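Local coordinates for protein glycoside hydrolase family 81 (Clostridium thermocellum, PDB 6FOP) that probably hydrolyses beta-1,3-glucans such as laminarin, acting as a family 81 glycoside hydrolase of the cellulosome, at residues A[344-349]-A[373-378]; A[421-426]-A[448-453]. One frame throughout, in Å; residues are numbered along the deposited sequence. Where two conformers were deposited one is given.

Contact 1. Residues A[344-349]-A[373-378]; sequences KHLGKL and KSSLED. With CA (calcium ion), chain C; CA (calcium ion), chain D.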
loop_
_atom_site.group_PDB
_atom_site.type_symbol
_atom_site.label_atom_id
_atom_site.label_comp_id
_atom_site.label_asym_id
_atom_site.label_seq_id
_atom_site.Cartn_x
_atom_site.Cartn_y
_atom_site.Cartn_z
ATOM N N LYS A 344 -16.188 9.473 5.068
ATOM C CA LYS A 344 -16.961 9.280 3.834
ATOM C C LYS A 344 -17.809 10.519 3.507
ATOM O O LYS A 344 -17.887 10.929 2.358
ATOM C CB LYS A 344 -17.868 8.041 3.884
ATOM C CG LYS A 344 -17.120 6.716 3.687
ATOM C CD LYS A 344 -18.014 5.508 3.638
ATOM C CE LYS A 344 -18.912 5.393 2.425
ATOM N NZ LYS A 344 -18.275 4.930 1.157
ATOM N N HIS A 345 -18.424 11.100 4.541
ATOM C CA HIS A 345 -19.226 12.296 4.349
ATOM C C HIS A 345 -18.361 13.478 3.893
ATOM O O HIS A 345 -18.732 14.216 2.980
ATOM C CB HIS A 345 -19.982 12.612 5.632
ATOM C CG HIS A 345 -20.861 13.809 5.527
ATOM N ND1 HIS A 345 -22.081 13.767 4.902
ATOM C CD2 HIS A 345 -20.694 15.084 5.947
ATOM C CE1 HIS A 345 -22.626 14.964 4.937
ATOM N NE2 HIS A 345 -21.810 15.782 5.564
ATOM N N LEU A 346 -17.214 13.671 4.543
ATOM C CA LEU A 346 -16.294 14.747 4.151
ATOM C C LEU A 346 -15.818 14.583 2.702
ATOM O O LEU A 346 -15.681 15.564 1.970
ATOM C CB LEU A 346 -15.085 14.807 5.061
ATOM C CG LEU A 346 -15.356 15.371 6.449
ATOM C CD1 LEU A 346 -14.102 15.193 7.321
ATOM C CD2 LEU A 346 -15.762 16.847 6.405
ATOM N N GLY A 347 -15.618 13.333 2.264
ATOM C CA GLY A 347 -15.238 13.090 0.877
ATOM C C GLY A 347 -16.356 13.491 -0.100
ATOM O O GLY A 347 -16.105 14.076 -1.150
ATOM N N LYS A 348 -17.593 13.149 0.263
ATOM C CA LYS A 348 -18.770 13.518 -0.523
ATOM C C LYS A 348 -18.819 15.051 -0.704
ATOM O O LYS A 348 -19.021 15.540 -1.826
ATOM C CB LYS A 348 -20.022 12.989 0.165
ATOM C CG LYS A 348 -21.280 13.276 -0.602
ATOM C CD LYS A 348 -22.479 12.504 -0.122
ATOM C CE LYS A 348 -22.782 12.526 1.317
ATOM N NZ LYS A 348 -23.936 11.564 1.517
ATOM N N LEU A 349 -18.634 15.788 0.392
ATOM C CA LEU A 349 -18.629 17.261 0.282
ATOM C C LEU A 349 -17.454 17.779 -0.568
ATOM O O LEU A 349 -17.594 18.716 -1.359
ATOM C CB LEU A 349 -18.639 17.927 1.631
ATOM C CG LEU A 349 -19.829 17.582 2.536
ATOM C CD1 LEU A 349 -19.852 18.490 3.740
ATOM C CD2 LEU A 349 -21.173 17.571 1.883
ATOM N N LYS A 373 -15.028 22.996 7.115
ATOM C CA LYS A 373 -14.166 23.706 8.043
ATOM C C LYS A 373 -14.579 23.459 9.482
ATOM O O LYS A 373 -13.730 23.131 10.322
ATOM C CB LYS A 373 -14.153 25.202 7.748
ATOM C CG LYS A 373 -13.364 25.624 6.516
ATOM C CD LYS A 373 -13.350 27.151 6.382
ATOM C CE LYS A 373 -12.370 27.659 5.350
ATOM N NZ LYS A 373 -12.359 29.153 5.331
ATOM N N SER A 374 -15.848 23.664 9.833
ATOM C CA SER A 374 -16.233 23.572 11.241
ATOM C C SER A 374 -15.977 22.152 11.770
ATOM O O SER A 374 -15.527 21.974 12.908
ATOM C CB SER A 374 -17.680 24.009 11.464
ATOM O OG SER A 374 -18.605 23.160 10.791
ATOM N N SER A 375 -16.252 21.146 10.945
ATOM C CA SER A 375 -16.056 19.791 11.427
ATOM C C SER A 375 -14.569 19.441 11.543
ATOM O O SER A 375 -14.197 18.822 12.527
ATOM C CB SER A 375 -16.828 18.773 10.605
ATOM O OG SER A 375 -16.293 18.673 9.313
ATOM N N LEU A 376 -13.741 19.848 10.575
ATOM C CA LEU A 376 -12.303 19.624 10.686
ATOM C C LEU A 376 -11.726 20.361 11.891
ATOM O O LEU A 376 -10.906 19.818 12.624
ATOM C CB LEU A 376 -11.557 19.984 9.402
ATOM C CG LEU A 376 -11.773 19.005 8.260
ATOM C CD1 LEU A 376 -11.085 19.538 7.031
ATOM C CD2 LEU A 376 -11.309 17.581 8.596
ATOM N N GLU A 377 -12.170 21.597 12.123
ATOM C CA GLU A 377 -11.662 22.364 13.260
ATOM C C GLU A 377 -12.046 21.657 14.575
ATOM O O GLU A 377 -11.246 21.586 15.493
ATOM C CB GLU A 377 -12.182 23.800 13.216
ATOM C CG GLU A 377 -11.660 24.591 12.016
ATOM C CD GLU A 377 -12.333 25.930 11.806
ATOM O OE1 GLU A 377 -12.968 26.445 12.746
ATOM O OE2 GLU A 377 -12.187 26.482 10.692
ATOM N N ASP A 378 -13.238 21.064 14.629
ATOM C CA ASP A 378 -13.675 20.288 15.807
ATOM C C ASP A 378 -12.781 19.027 15.954
ATOM O O ASP A 378 -12.157 18.806 17.002
ATOM C CB ASP A 378 -15.184 19.947 15.712
ATOM C CG ASP A 378 -15.738 19.300 16.967
ATOM O OD1 ASP A 378 -14.976 18.835 17.867
ATOM O OD2 ASP A 378 -16.989 19.272 17.088
HETATM CA CA CA C . -13.060 18.334 19.124
HETATM CA CA CA D . -16.844 18.876 19.634
HETATM O O HOH W 1 -19.060 19.486 19.427
HETATM O O HOH W 2 -17.498 16.779 19.756
HETATM O O HOH W 3 -16.179 21.141 19.852
HETATM O O HOH W 4 -17.453 19.385 21.912
#
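Leu-346 and Ser-375 have the nearest CA atoms across the contact, 8.9 Å apart, in two helical segments that run in roughly opposite directions. They belong to the consecutive helices 339-359 and 362-379, joined by a very short link: a helical hairpin, as expected for the (alpha/alpha)6 barrel of the family 81 catalytic domain. At this separation only side chains meet, and the shared surface is small, 100 Å² over both sides. Leu-346 supplies the whole of one side by spreading its two methyls. CD1 of Leu-346 packs on CD2 of Leu-376 at 3.9 Å, the two leucines meeting at a slant; the CA–CB bond of Leu-376 does not aim at 344-349, so its isobutyl tip makes the approach. The other methyl of Leu-346, CD2, lies 3.5 Å from OG of Ser-375, less certain because that serine was modelled in two conformers. In the conformer given, chi1 of 68° turns OG back along its own helix to hydrogen-bond O of Phe-371, which would satisfy this buried hydroxyl locally. Farther along the same helix Asp-378 ties its end to two calcium ions, together with Glu-386; Thr-381 and Lys-389 add backbone carbonyls to one of them. OD1 of Asp-378 bridges both ions, and OD1 and OD2 chelate the ion that also holds four waters, each at 2.6 Å.

Contact 2. Residues A[421-426]-A[448-453]; sequences GYFLHA and ELLIKD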
loop_
_atom_site.group_PDB
_atom_site.type_symbol
_atom_site.label_atom_id
_atom_site.label_comp_id
_atom_site.label_asym_id
_atom_site.label_seq_id
_atom_site.Cartn_x
_atom_site.Cartn_y
_atom_site.Cartn_z
ATOM N N GLY A 421 -7.586 9.449 4.857
ATOM C CA GLY A 421 -7.534 9.943 3.490
ATOM C C GLY A 421 -8.693 10.889 3.173
ATOM O O GLY A 421 -8.505 11.881 2.480
ATOM N N TYR A 422 -9.883 10.565 3.687
ATOM C CA TYR A 422 -11.040 11.429 3.488
ATOM C C TYR A 422 -10.874 12.781 4.187
ATOM O O TYR A 422 -11.248 13.826 3.634
ATOM C CB TYR A 422 -12.304 10.746 3.985
ATOM C CG TYR A 422 -12.759 9.568 3.162
ATOM C CD1 TYR A 422 -13.294 9.736 1.890
ATOM C CD2 TYR A 422 -12.703 8.257 3.663
ATOM C CE1 TYR A 422 -13.740 8.657 1.152
ATOM C CE2 TYR A 422 -13.157 7.167 2.912
ATOM C CZ TYR A 422 -13.663 7.364 1.646
ATOM O OH TYR A 422 -14.110 6.310 0.884
ATOM N N PHE A 423 -10.342 12.772 5.410
ATOM C CA PHE A 423 -10.078 14.018 6.147
ATOM C C PHE A 423 -9.052 14.869 5.391
ATOM O O PHE A 423 -9.201 16.094 5.267
ATOM C CB PHE A 423 -9.542 13.741 7.574
ATOM C CG PHE A 423 -10.572 13.279 8.565
ATOM C CD1 PHE A 423 -11.167 12.022 8.468
ATOM C CD2 PHE A 423 -10.935 14.086 9.629
ATOM C CE1 PHE A 423 -12.120 11.603 9.384
ATOM C CE2 PHE A 423 -11.877 13.674 10.557
ATOM C CZ PHE A 423 -12.497 12.431 10.423
ATOM N N LEU A 424 -8.018 14.211 4.865
ATOM C CA LEU A 424 -6.986 14.889 4.117
ATOM C C LEU A 424 -7.512 15.473 2.817
ATOM O O LEU A 424 -7.099 16.554 2.407
ATOM C CB LEU A 424 -5.811 13.940 3.854
ATOM C CG LEU A 424 -5.056 13.480 5.107
ATOM C CD1 LEU A 424 -4.024 12.431 4.695
ATOM C CD2 LEU A 424 -4.428 14.642 5.847
ATOM N N HIS A 425 -8.431 14.760 2.169
ATOM C CA HIS A 425 -9.036 15.264 0.943
ATOM C C HIS A 425 -9.778 16.597 1.226
ATOM O O HIS A 425 -9.579 17.596 0.533
ATOM C CB HIS A 425 -9.921 14.242 0.262
ATOM C CG HIS A 425 -10.380 14.677 -1.087
ATOM N ND1 HIS A 425 -11.397 14.047 -1.755
ATOM C CD2 HIS A 425 -9.945 15.665 -1.914
ATOM C CE1 HIS A 425 -11.578 14.632 -2.927
ATOM N NE2 HIS A 425 -10.730 15.628 -3.040
ATOM N N ALA A 426 -10.591 16.588 2.277
ATOM C CA ALA A 426 -11.327 17.790 2.643
ATOM C C ALA A 426 -10.375 18.913 2.993
ATOM O O ALA A 426 -10.580 20.058 2.584
ATOM C CB ALA A 426 -12.278 17.506 3.780
ATOM N N GLU A 448 -1.012 17.853 9.069
ATOM C CA GLU A 448 0.242 17.168 8.783
ATOM C C GLU A 448 0.502 16.040 9.782
ATOM O O GLU A 448 1.155 15.071 9.424
ATOM C CB GLU A 448 1.378 18.189 8.578
ATOM C CG GLU A 448 1.142 18.896 7.244
ATOM C CD GLU A 448 2.016 20.086 6.938
ATOM O OE1 GLU A 448 2.992 20.390 7.675
ATOM O OE2 GLU A 448 1.701 20.717 5.925
ATOM N N LEU A 449 -0.070 16.116 10.988
ATOM C CA LEU A 449 0.002 14.977 11.915
ATOM C C LEU A 449 -0.788 13.749 11.404
ATOM O O LEU A 449 -0.349 12.606 11.561
ATOM C CB LEU A 449 -0.434 15.360 13.325
ATOM C CG LEU A 449 0.491 16.250 14.158
ATOM C CD1 LEU A 449 -0.065 16.312 15.572
ATOM C CD2 LEU A 449 1.893 15.717 14.248
ATOM N N LEU A 450 -1.941 13.974 10.756
ATOM C CA LEU A 450 -2.675 12.858 10.118
ATOM C C LEU A 450 -1.840 12.264 8.995
ATOM O O LEU A 450 -1.784 11.035 8.848
ATOM C CB LEU A 450 -4.061 13.272 9.568
ATOM C CG LEU A 450 -5.205 13.206 10.560
ATOM C CD1 LEU A 450 -5.058 14.147 11.721
ATOM C CD2 LEU A 450 -6.533 13.445 9.833
ATOM N N ILE A 451 -1.189 13.117 8.201
ATOM C CA ILE A 451 -0.300 12.621 7.152
ATOM C C ILE A 451 0.820 11.759 7.769
ATOM O O ILE A 451 1.098 10.657 7.277
ATOM C CB ILE A 451 0.313 13.749 6.293
ATOM C CG1 ILE A 451 -0.808 14.564 5.616
ATOM C CG2 ILE A 451 1.290 13.164 5.253
ATOM C CD1 ILE A 451 -0.315 15.747 4.815
ATOM N N LYS A 452 1.424 12.248 8.847
ATOM C CA LYS A 452 2.502 11.520 9.502
ATOM C C LYS A 452 2.023 10.232 10.123
ATOM O O LYS A 452 2.775 9.241 10.130
ATOM C CB LYS A 452 3.263 12.376 10.534
ATOM C CG LYS A 452 4.122 13.433 9.907
ATOM C CD LYS A 452 4.755 14.328 10.961
ATOM C CE LYS A 452 5.900 15.140 10.389
ATOM N NZ LYS A 452 7.122 14.320 10.244
ATOM N N ASP A 453 0.808 10.173 10.660
ATOM C CA ASP A 453 0.355 8.912 11.191
ATOM C C ASP A 453 0.318 7.822 10.108
ATOM O O ASP A 453 0.719 6.692 10.374
ATOM C CB ASP A 453 -1.020 9.018 11.854
ATOM C CG ASP A 453 -1.466 7.695 12.449
ATOM O OD1 ASP A 453 -0.891 7.276 13.498
ATOM O OD2 ASP A 453 -2.361 7.063 11.853
#
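Leu-424 reaches from helix 416-433 to Leu-450 and Ile-451 of helix 440-455, a further antiparallel helix pair of the (alpha/alpha)6 barrel, linked through the short helix 435-438. The segment axes approach to 10.1 Å with 146° between their directions, hence antiparallel but clearly splayed. From CA, the bond to CB of Leu-424 already aims at 448-453. CG then stands anti to the carbonyl carbon (chi1 -65°), carrying the branch point onward, with the methyls making the closer approaches. CD2 of Leu-424 settles between neighbouring residues, 3.6 Å from CG1 of Ile-451 and 4.0 Å from CB of Leu-450. CD1 of Leu-424 meets CG1 of Ile-451 too, at 4.0 Å, so both methyls of Leu-424 face one methylene of Ile-451 from the same side. Helix 494-511 borders this apolar seam, Ala-503 touching Leu-424 and Trp-507 touching Ile-451. The residue preceding Leu-424, Phe-423, adds a second point of contact: it starts toward 448-453 at CB, but its ring leads off from it, so the base of the side chain, rather than the ring, makes the nearest approach, with CB of Phe-423 3.8 Å from CD2 of Leu-450.

Contact 1 is complete before contact 2 begins along the chain, and each joins two helices close in sequence, all four within the family 81 C-terminal domain. Their centres lie 12 Å apart, near enough to touch. Helix 416-433 is the shared neighbour: CD2 of Leu-376 packs 3.7 Å from CD2 of Phe-423, and CA of Gly-347 lies 4.0 Å from CD1 of Tyr-422. Phe-423 therefore gives its CB to helix 440-455 and its ring to helix 362-379. The two helix pairs thus form one continuous buried block of the barrel, in which the helix ending at the calcium pair is packed against helices 339-359 and 416-433.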